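Local structure of carbonic anhydrase (Coccomyxa sp. PA, 3UCJ) at the interface of chains A and B and the interface of chains A and C. The protein catalyses the reversible hydration of carbon dioxide to hydrogencarbonate and a proton, as a zinc-dependent beta-class carbonic anhydrase that acetazolamide inhibits. Sequence-based numbering; all coordinates share one arbitrary frame. Chains: chain A/B/C, Carbonic anhydrase.

Contact 1: the interface of chains A and B. Residues chain A 218, 222; chain B 134-135, 138, 141.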
loop_
_atom_site.group_PDB
_atom_site.type_symbol
_atom_site.label_atom_id
_atom_site.label_comp_id
_atom_site.label_asym_id
_atom_site.label_seq_id
_atom_site.Cartn_x
_atom_site.Cartn_y
_atom_site.Cartn_z
ATOM N N GLN A 218 26.497 -6.148 1.968
ATOM C CA GLN A 218 26.015 -7.530 2.022
ATOM C C GLN A 218 24.507 -7.514 1.614
ATOM O O GLN A 218 24.030 -8.452 0.995
ATOM C CB GLN A 218 26.115 -8.083 3.452
ATOM C CG GLN A 218 25.671 -9.514 3.557
ATOM C CD GLN A 218 25.889 -10.058 4.931
ATOM O OE1 GLN A 218 26.956 -10.567 5.233
ATOM N NE2 GLN A 218 24.914 -9.893 5.793
ATOM N N PHE A 222 24.143 -10.054 -1.643
ATOM C CA PHE A 222 24.069 -11.110 -0.678
ATOM C C PHE A 222 24.679 -12.408 -1.150
ATOM O O PHE A 222 25.333 -13.062 -0.362
ATOM C CB PHE A 222 22.624 -11.364 -0.269
ATOM C CG PHE A 222 22.524 -12.156 0.969
ATOM C CD1 PHE A 222 22.643 -11.537 2.194
ATOM C CD2 PHE A 222 22.314 -13.523 0.917
ATOM C CE1 PHE A 222 22.571 -12.289 3.348
ATOM C CE2 PHE A 222 22.234 -14.301 2.089
ATOM C CZ PHE A 222 22.356 -13.626 3.320
ATOM N N ARG B 134 15.945 -12.536 5.341
ATOM C CA ARG B 134 17.279 -12.972 4.974
ATOM C C ARG B 134 18.382 -12.233 5.718
ATOM O O ARG B 134 19.268 -12.835 6.264
ATOM C CB ARG B 134 17.443 -12.818 3.477
ATOM C CG ARG B 134 18.783 -13.059 2.922
ATOM C CD ARG B 134 18.930 -12.334 1.602
ATOM N NE ARG B 134 19.262 -10.945 1.795
ATOM C CZ ARG B 134 19.519 -10.092 0.833
ATOM N NH1 ARG B 134 19.463 -10.462 -0.410
ATOM N NH2 ARG B 134 19.825 -8.878 1.133
ATOM N N ASP B 135 18.311 -10.922 5.736
ATOM C CA ASP B 135 19.291 -10.118 6.389
ATOM C C ASP B 135 19.319 -10.410 7.894
ATOM O O ASP B 135 20.343 -10.429 8.482
ATOM C CB ASP B 135 19.019 -8.642 6.170
ATOM C CG ASP B 135 19.270 -8.185 4.758
ATOM O OD1 ASP B 135 18.963 -7.064 4.465
ATOM O OD2 ASP B 135 19.775 -8.916 3.953
ATOM N N ALA B 138 21.195 -13.710 8.406
ATOM C CA ALA B 138 22.346 -13.851 7.450
ATOM C C ALA B 138 23.353 -14.936 7.881
ATOM O O ALA B 138 23.855 -15.675 7.040
ATOM C CB ALA B 138 23.036 -12.548 7.218
ATOM N N LEU B 141 22.401 -18.445 6.736
ATOM C CA LEU B 141 22.525 -18.692 5.306
ATOM C C LEU B 141 23.994 -18.731 4.862
ATOM O O LEU B 141 24.291 -19.272 3.804
ATOM C CB LEU B 141 21.787 -17.621 4.491
ATOM C CG LEU B 141 20.281 -17.669 4.769
ATOM C CD1 LEU B 141 19.537 -16.358 4.355
ATOM C CD2 LEU B 141 19.645 -18.887 4.081
#
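A:Phe222, in the first turn of the C-terminal 3-10 helix 222-225, meets B:Arg134 near the end of helix 128-136, both with helical backbones. The arginine side chain lies across one face of the phenyl ring. The two side chains run past each other in opposite directions, with the ring and guanidinium planes only 7° apart. B:Arg134 CD sits over the middle of the A:Phe222 ring, 3.6 Å from its centroid, a CH-pi contact. Further along, the guanidinium passes beyond the ring toward the A:Phe222 backbone, and A:Phe222 CB lies over its face, 3.5 Å from B:Arg134 CZ.

A bend at chi3 (82°) turns the guanidinium back to its own neighbour, B:Asp135. There B:Arg134 NE and NH2 approach side-on and both bond the same carboxylate oxygen, B:Asp135 OD2, NH2 at 2.8 Å. This salt bridge within chain B, lying in the guanidinium plane, should limit the rotation of the group and hold it nearly parallel to the ring, shifted toward its CB end. The nearby carboxylate would also be expected to offset the arginine's charge at the subunit boundary.

Around the ring, B:Ala138 CB abuts the edge in plane, 3.9 Å from A:Phe222 CE1, and B:Leu141 CD1 approaches the CZ corner. The same alanine methyl also touches the extended A:Gln218: B:Ala138 CB is 3.6 Å from the side-chain amide nitrogen A:Gln218 NE2.

Contact 2: the interface of chains A and C. Residues chain A 16, 19; chain C 57-58, 188, 193-195.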
loop_
_atom_site.group_PDB
_atom_site.type_symbol
_atom_site.label_atom_id
_atom_site.label_comp_id
_atom_site.label_asym_id
_atom_site.label_seq_id
_atom_site.Cartn_x
_atom_site.Cartn_y
_atom_site.Cartn_z
ATOM N N ASN A 16 -1.568 34.755 4.530
ATOM C CA ASN A 16 -0.835 34.351 3.318
ATOM C C ASN A 16 -0.560 35.545 2.357
ATOM O O ASN A 16 0.540 35.653 1.795
ATOM C CB ASN A 16 -1.693 33.287 2.604
ATOM C CG ASN A 16 -1.292 33.054 1.173
ATOM O OD1 ASN A 16 -2.117 33.296 0.270
ATOM N ND2 ASN A 16 -0.089 32.536 0.934
ATOM N N TRP A 19 2.092 37.748 3.777
ATOM C CA TRP A 19 3.353 37.078 3.520
ATOM C C TRP A 19 3.803 37.171 2.067
ATOM O O TRP A 19 4.952 37.470 1.825
ATOM C CB TRP A 19 3.246 35.554 3.916
ATOM C CG TRP A 19 4.415 34.735 3.483
ATOM C CD1 TRP A 19 5.632 34.648 4.091
ATOM C CD2 TRP A 19 4.477 33.864 2.320
ATOM N NE1 TRP A 19 6.455 33.778 3.387
ATOM C CE2 TRP A 19 5.759 33.289 2.298
ATOM C CE3 TRP A 19 3.552 33.520 1.314
ATOM C CZ2 TRP A 19 6.152 32.376 1.329
ATOM C CZ3 TRP A 19 3.936 32.601 0.359
ATOM C CH2 TRP A 19 5.232 32.031 0.383
ATOM N N LEU C 57 4.008 29.555 3.817
ATOM C CA LEU C 57 3.070 30.318 3.021
ATOM C C LEU C 57 1.891 30.821 3.817
ATOM O O LEU C 57 1.226 31.759 3.427
ATOM C CB LEU C 57 2.698 29.537 1.753
ATOM C CG LEU C 57 1.709 28.334 1.902
ATOM C CD1 LEU C 57 0.386 28.891 1.792
ATOM C CD2 LEU C 57 1.997 27.421 0.699
ATOM N N PHE C 58 1.616 30.214 4.963
ATOM C CA PHE C 58 0.571 30.726 5.872
ATOM C C PHE C 58 1.172 31.527 7.024
ATOM O O PHE C 58 0.441 31.987 7.893
ATOM C CB PHE C 58 -0.328 29.598 6.423
ATOM C CG PHE C 58 -1.276 29.051 5.403
ATOM C CD1 PHE C 58 -2.176 29.886 4.804
ATOM C CD2 PHE C 58 -1.259 27.644 5.039
ATOM C CE1 PHE C 58 -3.032 29.421 3.819
ATOM C CE2 PHE C 58 -2.126 27.159 4.100
ATOM C CZ PHE C 58 -3.022 28.046 3.473
ATOM N N TYR C 188 -2.911 26.884 -4.634
ATOM C CA TYR C 188 -1.801 27.820 -4.494
ATOM C C TYR C 188 -1.192 28.089 -5.846
ATOM O O TYR C 188 -1.125 27.230 -6.639
ATOM C CB TYR C 188 -0.741 27.236 -3.581
ATOM C CG TYR C 188 0.512 28.039 -3.303
ATOM C CD1 TYR C 188 0.510 29.080 -2.417
ATOM C CD2 TYR C 188 1.712 27.694 -3.861
ATOM C CE1 TYR C 188 1.643 29.765 -2.132
ATOM C CE2 TYR C 188 2.852 28.385 -3.570
ATOM C CZ TYR C 188 2.806 29.413 -2.710
ATOM O OH TYR C 188 3.936 30.079 -2.439
ATOM N N GLY C 193 2.677 33.317 -4.984
ATOM C CA GLY C 193 2.697 33.036 -3.531
ATOM C C GLY C 193 1.309 33.074 -2.919
ATOM O O GLY C 193 1.179 33.054 -1.685
ATOM N N LEU C 194 0.256 33.163 -3.726
ATOM C CA LEU C 194 -1.097 33.328 -3.110
ATOM C C LEU C 194 -1.923 32.015 -3.142
ATOM O O LEU C 194 -1.890 31.315 -4.124
ATOM C CB LEU C 194 -1.942 34.359 -3.900
ATOM C CG LEU C 194 -1.304 35.775 -3.919
ATOM C CD1 LEU C 194 -2.236 36.543 -4.835
ATOM C CD2 LEU C 194 -1.360 36.279 -2.469
ATOM N N VAL C 195 -2.744 31.859 -2.092
ATOM C CA VAL C 195 -3.745 30.809 -1.963
ATOM C C VAL C 195 -5.046 31.358 -2.397
ATOM O O VAL C 195 -5.364 32.502 -2.059
ATOM C CB VAL C 195 -3.869 30.367 -0.431
ATOM C CG1 VAL C 195 -5.009 29.339 -0.279
ATOM C CG2 VAL C 195 -2.519 29.816 0.054
HETATM O O HOH W 1 -4.688 34.334 -0.059
#
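A:Asn16 meets C:Leu57 and C:Val195, and A:Trp19, one turn further along the N-terminal helix 10-26, meets C:Leu57, so that the helix reaches into chain C between the end of helix 54-57 and the start of strand 194-197. The carboxamide of A:Asn16 carries the hydrogen bonds described here and reads main-chain groups from two segments of chain C. Its nitrogen, A:Asn16 ND2, donates to both C:Leu57 O at 2.9 Å, which lies in the amide plane, and C:Gly193 O at 3.0 Å, which is tilted from that plane. On the other branch A:Asn16 OD1 accepts from the backbone N of C:Val195 at 2.8 Å, with the donor tilted 30° from the carbonyl plane. With donor and acceptor both engaged, the flip of the amide is settled, and CG anti to the backbone N (chi1 164°) directs the group away from its helix toward the strand.

A water adds a further link, bonded to A:Asn16 OD1 and to C:Val195 O, so the same valine is met at both its N and its O.

A:Trp19 adds ring packing against C:Leu57. The six-membered ring of the A:Trp19 indole lies against the leucine, with C:Leu57 CA over the face 3.6 Å from the ring centroid. C:Leu57 CB is 3.6 Å from A:Trp19 CZ3. Oxygens of chain C come to the indole edge, in plane: C:Gly193 O and the C:Tyr188 hydroxyl OH, the tyrosine side chain crossing the tryptophan at about a right angle. C:Leu57 is itself braced within chain C, its CD1 over the centre of the C:Phe58 ring and its CD2 toward the rim of the C:Tyr188 ring. Beside these groups, C:Val195 CG2 packs 3.6 Å from the carboxamide carbon A:Asn16 CG.

Contact 1 and contact 2 lie about 50 Å apart, measured between the centres of their C-alpha atoms, and share no residue. Chain A takes part in both, with opposite ends of its sequence: helix 10-26 near the N-terminus lies on chain C in contact 2, while helix 216-220 and the 3-10 helix 222-225 at the C-terminus lie on chain B in contact 1. Both interfaces are two-fold symmetric, so each patch has a twin. Chain A thus joins two different neighbours in the deposited four-copy assembly, each through a terminal segment, which fits a tetramer built from two kinds of interface.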